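Local coordinates for penicillin-binding protein activator LpoA (Escherichia coli, PDB 6DR3) that activates penicillin-binding protein 1A in peptidoglycan synthesis from the outer membrane, stimulating its transpeptidase activity in vitro, and is represented here by its all-helical amino-terminal domain, at residues Q52-F57 against V77-A82; D4-Y9 against Q37-R42; Q68-T73 against A99-N104; D124-L129 against N170-W175. All blocks are in the same frame, centred on the assembly; numbering follows the deposited sequence.

Interaction 1 (Q52-F57 against V77-A82)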
loop_
_atom_site.group_PDB
_atom_site.type_symbol
_atom_site.label_atom_id
_atom_site.label_comp_id
_atom_site.label_asym_id
_atom_site.label_seq_id
_atom_site.Cartn_x
_atom_site.Cartn_y
_atom_site.Cartn_z
ATOM N N GLN A 52 -5.360 19.860 11.131
ATOM C CA GLN A 52 -5.325 20.772 9.992
ATOM C C GLN A 52 -5.775 20.085 8.709
ATOM O O GLN A 52 -6.393 20.726 7.851
ATOM C CB GLN A 52 -3.922 21.359 9.827
ATOM C CG GLN A 52 -3.595 22.437 10.853
ATOM C CD GLN A 52 -2.332 23.208 10.521
ATOM O OE1 GLN A 52 -1.372 22.653 9.988
ATOM N NE2 GLN A 52 -2.330 24.498 10.835
ATOM N N ALA A 53 -5.483 18.791 8.555
ATOM C CA ALA A 53 -5.988 18.058 7.398
ATOM C C ALA A 53 -7.511 18.065 7.379
ATOM O O ALA A 53 -8.132 18.345 6.347
ATOM C CB ALA A 53 -5.455 16.626 7.406
ATOM N N VAL A 54 -8.129 17.757 8.522
ATOM C CA VAL A 54 -9.588 17.768 8.624
ATOM C C VAL A 54 -10.133 19.145 8.263
ATOM O O VAL A 54 -11.042 19.275 7.436
ATOM C CB VAL A 54 -10.025 17.339 10.037
ATOM C CG1 VAL A 54 -11.515 17.599 10.261
ATOM C CG2 VAL A 54 -9.709 15.871 10.264
ATOM N N GLU A 55 -9.588 20.194 8.884
ATOM C CA GLU A 55 -10.117 21.535 8.661
ATOM C C GLU A 55 -9.992 21.939 7.197
ATOM O O GLU A 55 -10.947 22.446 6.598
ATOM C CB GLU A 55 -9.398 22.540 9.562
ATOM C CG GLU A 55 -9.805 23.988 9.325
ATOM C CD GLU A 55 -11.304 24.193 9.410
ATOM O OE1 GLU A 55 -11.970 23.412 10.122
ATOM O OE2 GLU A 55 -11.817 25.130 8.762
ATOM N N LEU A 56 -8.817 21.723 6.602
ATOM C CA LEU A 56 -8.637 22.072 5.197
ATOM C C LEU A 56 -9.519 21.214 4.301
ATOM O O LEU A 56 -9.991 21.684 3.261
ATOM C CB LEU A 56 -7.167 21.925 4.806
ATOM C CG LEU A 56 -6.716 22.633 3.525
ATOM C CD1 LEU A 56 -6.969 24.139 3.597
ATOM C CD2 LEU A 56 -5.241 22.358 3.268
ATOM N N PHE A 57 -9.755 19.959 4.693
ATOM C CA PHE A 57 -10.717 19.119 3.987
ATOM C C PHE A 57 -12.120 19.713 4.066
ATOM O O PHE A 57 -12.869 19.693 3.081
ATOM C CB PHE A 57 -10.679 17.706 4.577
ATOM C CG PHE A 57 -11.662 16.745 3.960
ATOM C CD1 PHE A 57 -12.986 16.729 4.365
ATOM C CD2 PHE A 57 -11.251 15.834 3.000
ATOM C CE1 PHE A 57 -13.888 15.838 3.808
ATOM C CE2 PHE A 57 -12.149 14.937 2.441
ATOM C CZ PHE A 57 -13.465 14.941 2.846
ATOM N N VAL A 77 -10.820 8.665 3.310
ATOM C CA VAL A 77 -10.412 7.406 3.929
ATOM C C VAL A 77 -9.154 7.610 4.763
ATOM O O VAL A 77 -9.071 7.168 5.915
ATOM C CB VAL A 77 -10.203 6.323 2.856
ATOM C CG1 VAL A 77 -9.682 5.032 3.485
ATOM C CG2 VAL A 77 -11.496 6.066 2.096
ATOM N N GLU A 78 -8.149 8.272 4.185
ATOM C CA GLU A 78 -6.890 8.474 4.891
ATOM C C GLU A 78 -7.100 9.275 6.168
ATOM O O GLU A 78 -6.449 9.017 7.187
ATOM C CB GLU A 78 -5.885 9.167 3.969
ATOM C CG GLU A 78 -5.577 8.372 2.707
ATOM C CD GLU A 78 -4.586 9.070 1.789
ATOM O OE1 GLU A 78 -4.588 10.317 1.744
ATOM O OE2 GLU A 78 -3.800 8.369 1.114
ATOM N N ILE A 79 -8.014 10.248 6.138
ATOM C CA ILE A 79 -8.300 11.038 7.333
ATOM C C ILE A 79 -8.920 10.159 8.414
ATOM O O ILE A 79 -8.510 10.198 9.580
ATOM C CB ILE A 79 -9.203 12.235 6.977
ATOM C CG1 ILE A 79 -8.398 13.269 6.185
ATOM C CG2 ILE A 79 -9.802 12.875 8.238
ATOM C CD1 ILE A 79 -9.225 14.411 5.613
ATOM N N LYS A 80 -9.911 9.344 8.047
ATOM C CA LYS A 80 -10.568 8.500 9.041
ATOM C C LYS A 80 -9.599 7.488 9.638
ATOM O O LYS A 80 -9.681 7.166 10.829
ATOM C CB LYS A 80 -11.774 7.797 8.422
ATOM C CG LYS A 80 -12.951 8.730 8.197
ATOM C CD LYS A 80 -14.234 7.979 7.903
ATOM C CE LYS A 80 -15.390 8.945 7.694
ATOM N NZ LYS A 80 -15.640 9.787 8.899
ATOM N N LEU A 81 -8.672 6.969 8.829
ATOM C CA LEU A 81 -7.645 6.089 9.374
ATOM C C LEU A 81 -6.742 6.844 10.342
ATOM O O LEU A 81 -6.360 6.312 11.391
ATOM C CB LEU A 81 -6.827 5.466 8.242
ATOM C CG LEU A 81 -7.570 4.428 7.395
ATOM C CD1 LEU A 81 -6.776 4.085 6.147
ATOM C CD2 LEU A 81 -7.858 3.170 8.204
ATOM N N ALA A 82 -6.394 8.089 10.010
ATOM C CA ALA A 82 -5.597 8.901 10.922
ATOM C C ALA A 82 -6.343 9.171 12.222
ATOM O O ALA A 82 -5.721 9.258 13.287
ATOM C CB ALA A 82 -5.207 10.217 10.249
#
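I79 stands between V54 and F57, and its two branches part to serve them separately: the CG2 methyl goes to the valine, the CD1 end to the phenylalanine. With CG1 anti to the carbonyl carbon (chi1 -72°) and the chain then extended to CD1, the isoleucine reaches straight out of helix 66-82 toward helix 50-58. V54 receives it obliquely, with V54 CG2 lying 3.6 Å from I79 CG2 while CG1 of the valine takes no part. F57 comes in at a slant as well. Its ring carbon CD2 is 3.6 Å from I79 CD1, and the same methyl sits 3.7 Å from F57 CB, so the isoleucine tip meets both the root of the aromatic side chain and its ring, which it approaches obliquely. The axes of the two segments approach to 10.6 Å at 146°, roughly antiparallel, within the TPR-like helical arrangement of this amino-terminal domain. I79 accounts for more than half of the surface buried between the two segments. A53 faces the same seam with its small methyl, and its carbonyl O comes 4.1 Å from I79 CD1. Helix 30-47 packs alongside, where V45 touches both A53 and I79. F57 also packs on A76 and K72, about one and two turns before I79 on helix 66-82.

Interaction 2 (D4-Y9 against Q37-R42)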
loop_
_atom_site.group_PDB
_atom_site.type_symbol
_atom_site.label_atom_id
_atom_site.label_comp_id
_atom_site.label_asym_id
_atom_site.label_seq_id
_atom_site.Cartn_x
_atom_site.Cartn_y
_atom_site.Cartn_z
ATOM N N ASP A 4 -0.632 21.326 -15.524
ATOM C CA ASP A 4 -0.773 22.534 -14.730
ATOM C C ASP A 4 0.323 22.560 -13.665
ATOM O O ASP A 4 1.239 21.731 -13.663
ATOM C CB ASP A 4 -2.174 22.608 -14.117
ATOM C CG ASP A 4 -2.324 21.727 -12.894
ATOM O OD1 ASP A 4 -1.831 20.582 -12.921
ATOM O OD2 ASP A 4 -2.933 22.187 -11.903
ATOM N N GLN A 5 0.215 23.516 -12.738
ATOM C CA GLN A 5 1.285 23.748 -11.774
ATOM C C GLN A 5 1.599 22.508 -10.947
ATOM O O GLN A 5 2.745 22.327 -10.524
ATOM C CB GLN A 5 0.909 24.899 -10.838
ATOM C CG GLN A 5 0.872 26.264 -11.485
ATOM C CD GLN A 5 0.417 27.341 -10.517
ATOM O OE1 GLN A 5 0.334 27.110 -9.309
ATOM N NE2 GLN A 5 0.115 28.523 -11.043
ATOM N N SER A 6 0.607 21.649 -10.698
ATOM C CA SER A 6 0.731 20.609 -9.680
ATOM C C SER A 6 0.540 19.196 -10.225
ATOM O O SER A 6 0.319 18.268 -9.440
ATOM C CB SER A 6 -0.272 20.865 -8.554
ATOM O OG SER A 6 -1.601 20.858 -9.050
ATOM N N THR A 7 0.650 18.998 -11.540
ATOM C CA THR A 7 0.362 17.692 -12.130
ATOM C C THR A 7 1.174 16.580 -11.470
ATOM O O THR A 7 0.614 15.608 -10.950
ATOM C CB THR A 7 0.631 17.737 -13.637
ATOM O OG1 THR A 7 -0.233 18.705 -14.240
ATOM C CG2 THR A 7 0.385 16.377 -14.283
ATOM N N ALA A 8 2.505 16.703 -11.492
ATOM C CA ALA A 8 3.360 15.624 -11.000
ATOM C C ALA A 8 3.033 15.265 -9.557
ATOM O O ALA A 8 2.958 14.082 -9.207
ATOM C CB ALA A 8 4.833 16.017 -11.122
ATOM N N TYR A 9 2.847 16.270 -8.701
ATOM C CA TYR A 9 2.530 15.995 -7.304
ATOM C C TYR A 9 1.180 15.298 -7.187
ATOM O O TYR A 9 1.044 14.297 -6.473
ATOM C CB TYR A 9 2.541 17.293 -6.496
ATOM C CG TYR A 9 3.690 18.215 -6.839
ATOM C CD1 TYR A 9 4.976 17.967 -6.375
ATOM C CD2 TYR A 9 3.486 19.336 -7.631
ATOM C CE1 TYR A 9 6.026 18.808 -6.693
ATOM C CE2 TYR A 9 4.526 20.184 -7.954
ATOM C CZ TYR A 9 5.794 19.917 -7.485
ATOM O OH TYR A 9 6.830 20.762 -7.808
ATOM N N GLN A 37 -4.739 22.610 -2.708
ATOM C CA GLN A 37 -5.413 22.338 -1.444
ATOM C C GLN A 37 -5.553 20.840 -1.209
ATOM O O GLN A 37 -5.307 20.353 -0.100
ATOM C CB GLN A 37 -6.783 23.019 -1.432
ATOM C CG GLN A 37 -7.536 22.876 -0.123
ATOM C CD GLN A 37 -8.801 23.709 -0.097
ATOM O OE1 GLN A 37 -9.066 24.481 -1.017
ATOM N NE2 GLN A 37 -9.590 23.556 0.959
ATOM N N LEU A 38 -5.946 20.092 -2.243
ATOM C CA LEU A 38 -6.034 18.641 -2.114
ATOM C C LEU A 38 -4.679 18.039 -1.766
ATOM O O LEU A 38 -4.596 17.082 -0.989
ATOM C CB LEU A 38 -6.569 18.032 -3.409
ATOM C CG LEU A 38 -8.049 18.274 -3.710
ATOM C CD1 LEU A 38 -8.351 17.928 -5.156
ATOM C CD2 LEU A 38 -8.929 17.462 -2.770
ATOM N N LEU A 39 -3.604 18.588 -2.336
ATOM C CA LEU A 39 -2.270 18.072 -2.048
ATOM C C LEU A 39 -1.846 18.411 -0.624
ATOM O O LEU A 39 -1.228 17.586 0.059
ATOM C CB LEU A 39 -1.271 18.626 -3.061
ATOM C CG LEU A 39 -1.319 17.945 -4.431
ATOM C CD1 LEU A 39 -0.744 18.844 -5.516
ATOM C CD2 LEU A 39 -0.563 16.628 -4.374
ATOM N N ALA A 40 -2.171 19.620 -0.158
ATOM C CA ALA A 40 -1.878 19.982 1.224
ATOM C C ALA A 40 -2.547 19.018 2.194
ATOM O O ALA A 40 -1.929 18.579 3.170
ATOM C CB ALA A 40 -2.331 21.416 1.499
ATOM N N ILE A 41 -3.812 18.678 1.940
ATOM C CA ILE A 41 -4.510 17.707 2.780
ATOM C C ILE A 41 -3.753 16.385 2.794
ATOM O O ILE A 41 -3.525 15.788 3.853
ATOM C CB ILE A 41 -5.957 17.521 2.286
ATOM C CG1 ILE A 41 -6.723 18.843 2.363
ATOM C CG2 ILE A 41 -6.681 16.449 3.103
ATOM C CD1 ILE A 41 -7.995 18.859 1.545
ATOM N N ARG A 42 -3.354 15.908 1.612
ATOM C CA ARG A 42 -2.627 14.646 1.520
ATOM C C ARG A 42 -1.347 14.686 2.344
ATOM O O ARG A 42 -1.036 13.733 3.072
ATOM C CB ARG A 42 -2.311 14.338 0.054
ATOM C CG ARG A 42 -1.797 12.928 -0.200
ATOM C CD ARG A 42 -1.125 12.811 -1.564
ATOM N NE ARG A 42 -2.014 13.189 -2.663
ATOM C CZ ARG A 42 -1.721 13.038 -3.952
ATOM N NH1 ARG A 42 -0.556 12.514 -4.318
ATOM N NH2 ARG A 42 -2.593 13.407 -4.881
#
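L39 sets both of its methyl groups against S6 and Y9 at the start of helix 7-11. L39 CD1 lies 3.7 Å from S6 CB and 3.8 Å from Y9 CB, touching both beta carbons. L39 CD2 lies against the backbone instead, 3.5 Å from Y9 O. Y9 thus contributes its CB and carbonyl group, while its ring leads off from the leucine with CG anti to the carbonyl carbon (chi1 -42°). The edge of that ring faces Q5 O and S6 CA of its own segment. The setting is the N-terminal end of the TPR-like helical domain, where a type I beta turn from D4 to T7 leads into a short helix laid against helix 30-47.

Among the polar contacts, the guanidinium of R42 approaches Y9 O obliquely, with R42 NH1 at 3.2 Å. The chain bends at chi3 (-57°), and L39 CD2, one turn earlier in the same helix, sits over the centre of one guanidinium face, 3.8 Å above the plane. The clear hydrogen bond of this group runs from R42 NH2 to M10 O, one residue further on. Within the turn, T7 OG1 donates to D4 OD1 at 2.8 Å, and the carboxylate oxygen accepts through its anti lone pair, directed away from OD2. D4 OD2 is bonded to N35 and Q5 OE1 to W36, which pins the turn to helix 30-47 by two side chains.

Interaction 3 (Q68-T73 against A99-N104)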
loop_
_atom_site.group_PDB
_atom_site.type_symbol
_atom_site.label_atom_id
_atom_site.label_comp_id
_atom_site.label_asym_id
_atom_site.label_seq_id
_atom_site.Cartn_x
_atom_site.Cartn_y
_atom_site.Cartn_z
ATOM N N GLN A 68 -11.100 15.835 -9.141
ATOM C CA GLN A 68 -10.898 16.382 -7.804
ATOM C C GLN A 68 -11.793 15.702 -6.777
ATOM O O GLN A 68 -11.395 15.548 -5.617
ATOM C CB GLN A 68 -11.150 17.890 -7.813
ATOM C CG GLN A 68 -10.134 18.677 -8.627
ATOM C CD GLN A 68 -10.576 20.100 -8.905
ATOM O OE1 GLN A 68 -11.769 20.394 -8.942
ATOM N NE2 GLN A 68 -9.612 20.992 -9.099
ATOM N N ARG A 69 -12.999 15.289 -7.175
ATOM C CA ARG A 69 -13.893 14.630 -6.229
ATOM C C ARG A 69 -13.408 13.225 -5.901
ATOM O O ARG A 69 -13.503 12.784 -4.749
ATOM C CB ARG A 69 -15.317 14.590 -6.781
ATOM C CG ARG A 69 -16.336 14.059 -5.779
ATOM C CD ARG A 69 -17.767 14.264 -6.245
ATOM N NE ARG A 69 -18.051 15.665 -6.544
ATOM C CZ ARG A 69 -18.237 16.608 -5.625
ATOM N NH1 ARG A 69 -18.166 16.313 -4.335
ATOM N NH2 ARG A 69 -18.489 17.855 -5.999
ATOM N N ARG A 70 -12.884 12.503 -6.895
ATOM C CA ARG A 70 -12.334 11.180 -6.627
ATOM C C ARG A 70 -11.170 11.262 -5.647
ATOM O O ARG A 70 -11.055 10.434 -4.736
ATOM C CB ARG A 70 -11.900 10.512 -7.933
ATOM C CG ARG A 70 -13.057 9.875 -8.697
ATOM C CD ARG A 70 -12.584 9.025 -9.871
ATOM N NE ARG A 70 -12.356 9.814 -11.082
ATOM C CZ ARG A 70 -13.307 10.155 -11.949
ATOM N NH1 ARG A 70 -14.568 9.789 -11.746
ATOM N NH2 ARG A 70 -12.999 10.870 -13.024
ATOM N N GLU A 71 -10.304 12.265 -5.808
ATOM C CA GLU A 71 -9.225 12.462 -4.847
ATOM C C GLU A 71 -9.777 12.800 -3.467
ATOM O O GLU A 71 -9.235 12.356 -2.449
ATOM C CB GLU A 71 -8.281 13.561 -5.337
ATOM C CG GLU A 71 -7.165 13.916 -4.365
ATOM C CD GLU A 71 -6.237 12.748 -4.084
ATOM O OE1 GLU A 71 -6.126 11.851 -4.945
ATOM O OE2 GLU A 71 -5.619 12.732 -2.999
ATOM N N LYS A 72 -10.860 13.579 -3.411
ATOM C CA LYS A 72 -11.453 13.921 -2.122
ATOM C C LYS A 72 -11.918 12.670 -1.389
ATOM O O LYS A 72 -11.672 12.514 -0.186
ATOM C CB LYS A 72 -12.620 14.893 -2.311
ATOM C CG LYS A 72 -13.286 15.301 -0.997
ATOM C CD LYS A 72 -14.514 16.173 -1.205
ATOM C CE LYS A 72 -15.199 16.456 0.127
ATOM N NZ LYS A 72 -16.464 17.225 -0.029
ATOM N N THR A 73 -12.598 11.764 -2.096
ATOM C CA THR A 73 -13.093 10.553 -1.453
ATOM C C THR A 73 -11.944 9.723 -0.896
ATOM O O THR A 73 -12.068 9.110 0.171
ATOM C CB THR A 73 -13.919 9.720 -2.436
ATOM O OG1 THR A 73 -13.097 9.324 -3.542
ATOM C CG2 THR A 73 -15.117 10.515 -2.948
ATOM N N ALA A 99 -10.691 0.234 -9.900
ATOM C CA ALA A 99 -10.402 0.378 -11.322
ATOM C C ALA A 99 -10.506 1.828 -11.774
ATOM O O ALA A 99 -9.824 2.231 -12.723
ATOM C CB ALA A 99 -11.352 -0.498 -12.137
ATOM N N ASP A 100 -11.339 2.626 -11.110
ATOM C CA ASP A 100 -11.588 4.003 -11.514
ATOM C C ASP A 100 -10.541 4.983 -10.993
ATOM O O ASP A 100 -10.748 6.195 -11.099
ATOM C CB ASP A 100 -12.977 4.440 -11.039
ATOM C CG ASP A 100 -14.073 3.504 -11.510
ATOM O OD1 ASP A 100 -13.753 2.519 -12.210
ATOM O OD2 ASP A 100 -15.254 3.750 -11.182
ATOM N N LEU A 101 -9.433 4.494 -10.445
ATOM C CA LEU A 101 -8.398 5.342 -9.876
ATOM C C LEU A 101 -7.108 5.211 -10.677
ATOM O O LEU A 101 -6.870 4.208 -11.356
ATOM C CB LEU A 101 -8.137 4.976 -8.411
ATOM C CG LEU A 101 -9.367 4.818 -7.513
ATOM C CD1 LEU A 101 -8.948 4.405 -6.109
ATOM C CD2 LEU A 101 -10.185 6.100 -7.474
ATOM N N GLU A 102 -6.275 6.244 -10.593
ATOM C CA GLU A 102 -4.954 6.197 -11.198
ATOM C C GLU A 102 -4.007 5.384 -10.319
ATOM O O GLU A 102 -4.306 5.069 -9.164
ATOM C CB GLU A 102 -4.412 7.608 -11.415
ATOM C CG GLU A 102 -5.300 8.481 -12.291
ATOM C CD GLU A 102 -4.644 9.795 -12.666
ATOM O OE1 GLU A 102 -3.412 9.809 -12.871
ATOM O OE2 GLU A 102 -5.361 10.814 -12.752
ATOM N N GLN A 103 -2.842 5.046 -10.880
ATOM C CA GLN A 103 -1.914 4.152 -10.190
ATOM C C GLN A 103 -1.571 4.674 -8.800
ATOM O O GLN A 103 -1.714 3.956 -7.804
ATOM C CB GLN A 103 -0.642 3.958 -11.015
ATOM C CG GLN A 103 0.374 3.043 -10.337
ATOM C CD GLN A 103 1.519 2.646 -11.246
ATOM O OE1 GLN A 103 1.637 1.487 -11.646
ATOM N NE2 GLN A 103 2.378 3.605 -11.568
ATOM N N ASN A 104 -1.095 5.921 -8.713
ATOM C CA ASN A 104 -0.789 6.503 -7.410
ATOM C C ASN A 104 -1.974 6.383 -6.462
ATOM O O ASN A 104 -1.804 6.065 -5.280
ATOM C CB ASN A 104 -0.384 7.970 -7.565
ATOM C CG ASN A 104 -0.415 8.727 -6.244
ATOM O OD1 ASN A 104 -1.342 9.496 -5.976
ATOM N ND2 ASN A 104 0.595 8.503 -5.410
#
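The aliphatic part of R70 makes this contact, with its CD methylene resting 3.6 Å from D100 O. R70 NE follows at 4.0 Å from the same oxygen, and the guanidinium meets it obliquely. L101 adds a looser apolar neighbour, its CD2 methyl 4.5 Å from R70 CD. The arginine gets there because its chain leaves helix 66-82 with CG anti to the carbonyl carbon (chi1 -81°), runs extended through CG, and turns at chi3 (-85°) beside the loop.

One step outward, T73 OG1 donates a 2.6 Å hydrogen bond to R70 O, bonding back to the preceding turn of the same helix; the donor is tilted 27° from the carbonyl plane. On the other side, L101 and E102 form the approach to helix 103-117, with E102 at its N-cap position. L101 packs on I96, and L101 O accepts a hydrogen bond from Q106 in that helix. The neighbouring E71 connects the same two helices more firmly, through a salt bridge to R108 and a hydrogen bond to Q105.

At the surface of the TPR-like array the contact joins helix 66-82 to the loop before helix 103-117, skipping helix 86-93. Although D100 carries the opposite charge, R70 NH1 and D100 OD2 stand 6.1 Å apart: the arginine meets the loop chiefly through a methylene and a carbonyl oxygen, and any attraction between the charges would be long-range.

Interaction 4 (D124-L129 against N170-W175)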
loop_
_atom_site.group_PDB
_atom_site.type_symbol
_atom_site.label_atom_id
_atom_site.label_comp_id
_atom_site.label_asym_id
_atom_site.label_seq_id
_atom_site.Cartn_x
_atom_site.Cartn_y
_atom_site.Cartn_z
ATOM N N ASP A 124 -7.009 -11.467 3.492
ATOM C CA ASP A 124 -7.329 -10.130 3.005
ATOM C C ASP A 124 -6.085 -9.251 2.961
ATOM O O ASP A 124 -5.866 -8.520 1.988
ATOM C CB ASP A 124 -8.401 -9.495 3.890
ATOM C CG ASP A 124 -9.623 -10.380 4.053
ATOM O OD1 ASP A 124 -9.534 -11.396 4.774
ATOM O OD2 ASP A 124 -10.672 -10.057 3.458
ATOM N N LEU A 125 -5.257 -9.312 4.006
ATOM C CA LEU A 125 -4.046 -8.496 4.031
ATOM C C LEU A 125 -3.067 -8.932 2.951
ATOM O O LEU A 125 -2.461 -8.090 2.279
ATOM C CB LEU A 125 -3.386 -8.571 5.409
ATOM C CG LEU A 125 -2.052 -7.832 5.547
ATOM C CD1 LEU A 125 -2.209 -6.347 5.240
ATOM C CD2 LEU A 125 -1.475 -8.033 6.937
ATOM N N LEU A 126 -2.895 -10.245 2.777
ATOM C CA LEU A 126 -2.008 -10.742 1.730
ATOM C C LEU A 126 -2.457 -10.249 0.362
ATOM O O LEU A 126 -1.645 -9.766 -0.435
ATOM C CB LEU A 126 -1.963 -12.271 1.769
ATOM C CG LEU A 126 -1.358 -12.884 3.036
ATOM C CD1 LEU A 126 -1.528 -14.393 3.042
ATOM C CD2 LEU A 126 0.113 -12.518 3.175
ATOM N N ARG A 127 -3.757 -10.349 0.075
ATOM C CA ARG A 127 -4.270 -9.893 -1.213
ATOM C C ARG A 127 -4.024 -8.403 -1.410
ATOM O O ARG A 127 -3.716 -7.959 -2.522
ATOM C CB ARG A 127 -5.762 -10.205 -1.324
ATOM C CG ARG A 127 -6.088 -11.678 -1.526
ATOM C CD ARG A 127 -7.563 -11.865 -1.851
ATOM N NE ARG A 127 -7.877 -13.227 -2.287
ATOM C CZ ARG A 127 -8.638 -14.097 -1.620
ATOM N NH1 ARG A 127 -9.201 -13.777 -0.460
ATOM N NH2 ARG A 127 -8.844 -15.306 -2.127
ATOM N N ALA A 128 -4.156 -7.612 -0.343
ATOM C CA ALA A 128 -3.945 -6.172 -0.462
ATOM C C ALA A 128 -2.480 -5.859 -0.741
ATOM O O ALA A 128 -2.164 -5.030 -1.604
ATOM C CB ALA A 128 -4.418 -5.466 0.808
ATOM N N LEU A 129 -1.570 -6.511 -0.016
ATOM C CA LEU A 129 -0.147 -6.334 -0.285
ATOM C C LEU A 129 0.200 -6.774 -1.701
ATOM O O LEU A 129 0.979 -6.107 -2.394
ATOM C CB LEU A 129 0.677 -7.121 0.733
ATOM C CG LEU A 129 0.690 -6.561 2.154
ATOM C CD1 LEU A 129 1.158 -7.622 3.134
ATOM C CD2 LEU A 129 1.584 -5.334 2.230
ATOM N N ASN A 170 -1.912 -16.671 -8.835
ATOM C CA ASN A 170 -0.647 -17.390 -8.937
ATOM C C ASN A 170 0.433 -16.764 -8.065
ATOM O O ASN A 170 1.330 -17.471 -7.591
ATOM C CB ASN A 170 -0.176 -17.445 -10.390
ATOM C CG ASN A 170 0.851 -18.544 -10.628
ATOM O OD1 ASN A 170 0.752 -19.635 -10.063
ATOM N ND2 ASN A 170 1.847 -18.257 -11.457
ATOM N N ILE A 171 0.381 -15.450 -7.847
ATOM C CA ILE A 171 1.363 -14.814 -6.974
ATOM C C ILE A 171 1.128 -15.233 -5.526
ATOM O O ILE A 171 2.066 -15.599 -4.808
ATOM C CB ILE A 171 1.327 -13.284 -7.145
ATOM C CG1 ILE A 171 1.910 -12.906 -8.513
ATOM C CG2 ILE A 171 2.100 -12.587 -6.013
ATOM C CD1 ILE A 171 1.875 -11.418 -8.832
ATOM N N LEU A 172 -0.129 -15.191 -5.079
ATOM C CA LEU A 172 -0.442 -15.651 -3.730
ATOM C C LEU A 172 -0.095 -17.124 -3.565
ATOM O O LEU A 172 0.457 -17.527 -2.534
ATOM C CB LEU A 172 -1.920 -15.406 -3.422
ATOM C CG LEU A 172 -2.409 -15.854 -2.042
ATOM C CD1 LEU A 172 -1.612 -15.191 -0.929
ATOM C CD2 LEU A 172 -3.892 -15.558 -1.889
ATOM N N GLN A 173 -0.407 -17.946 -4.570
ATOM C CA GLN A 173 -0.030 -19.352 -4.508
ATOM C C GLN A 173 1.477 -19.504 -4.349
ATOM O O GLN A 173 1.946 -20.339 -3.569
ATOM C CB GLN A 173 -0.509 -20.086 -5.762
ATOM C CG GLN A 173 -0.280 -21.592 -5.712
ATOM C CD GLN A 173 -0.631 -22.292 -7.010
ATOM O OE1 GLN A 173 -0.718 -21.666 -8.066
ATOM N NE2 GLN A 173 -0.837 -23.603 -6.935
ATOM N N GLY A 174 2.251 -18.703 -5.084
ATOM C CA GLY A 174 3.697 -18.751 -4.937
ATOM C C GLY A 174 4.151 -18.350 -3.549
ATOM O O GLY A 174 5.065 -18.955 -2.985
ATOM N N TRP A 175 3.522 -17.319 -2.976
ATOM C CA TRP A 175 3.863 -16.907 -1.619
ATOM C C TRP A 175 3.562 -18.013 -0.618
ATOM O O TRP A 175 4.364 -18.280 0.283
ATOM C CB TRP A 175 3.103 -15.636 -1.244
ATOM C CG TRP A 175 3.744 -14.369 -1.726
ATOM C CD1 TRP A 175 3.217 -13.466 -2.605
ATOM C CD2 TRP A 175 5.030 -13.862 -1.352
ATOM N NE1 TRP A 175 4.095 -12.428 -2.799
ATOM C CE2 TRP A 175 5.216 -12.646 -2.042
ATOM C CE3 TRP A 175 6.042 -14.316 -0.502
ATOM C CZ2 TRP A 175 6.372 -11.881 -1.908
ATOM C CZ3 TRP A 175 7.189 -13.554 -0.370
ATOM C CH2 TRP A 175 7.344 -12.352 -1.068
#
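L172 places its CG anti to the backbone N (chi1 179°), whereas L126 carries its own CG anti to the carbonyl carbon (chi1 -65°), and the two side chains cross at about a right angle. Each reaches from a separate helix of the TPR-like array, L126 from helix 123-132 and L172 from the first turns of helix 170-185, in the later half of this amino-terminal domain. L172 does the reaching: its CD1 methyl comes over the root of the other leucine, 4.0 Å from L126 CB and 4.1 Å from L126 CD1. The contact is thus an end-on approach of one methyl to the flank of a side chain, at ordinary van der Waals spacing. The second methyl of L172 is turned toward R127, whose CG is 4.5 Å from L172 CD2, so the forked end of L172 spans two successive residues of helix 123-132. The backbones come nearest at R127 and L172, where the CA atoms are 7.4 Å apart.

I130 continues the apolar seam, touching I171, L172 and W175 in turn, and the tryptophan also packs on helix 138-153. I165, in the loop before helix 170-185, also touches L172. At the margin, the largely extended chain of R127 carries its charged end past the leucine to E169, where R127 NE makes a salt bridge with E169 OE2.

From the N terminus, interaction 2 closes first, bringing the opening turn and helix 7-11 back onto helix 30-47. Interaction 1 follows in series, joining helix 50-58 to the end of helix 66-82. Interaction 3 crosses it: segment 68-73 lies between the two segments of interaction 1 in sequence, and on the same helix 66-82 as 77-82, while 99-104 lies beyond both. These three touch one another, through L56 O and Q37 NE2, F57 and K72, and L38 and Q68, and so form one continuous packed region. Interaction 4 closes later, over a span of 40 residues, and ties helix 123-132 to helix 170-185; its nearest atoms are about 11 Å from interactions 1 and 3.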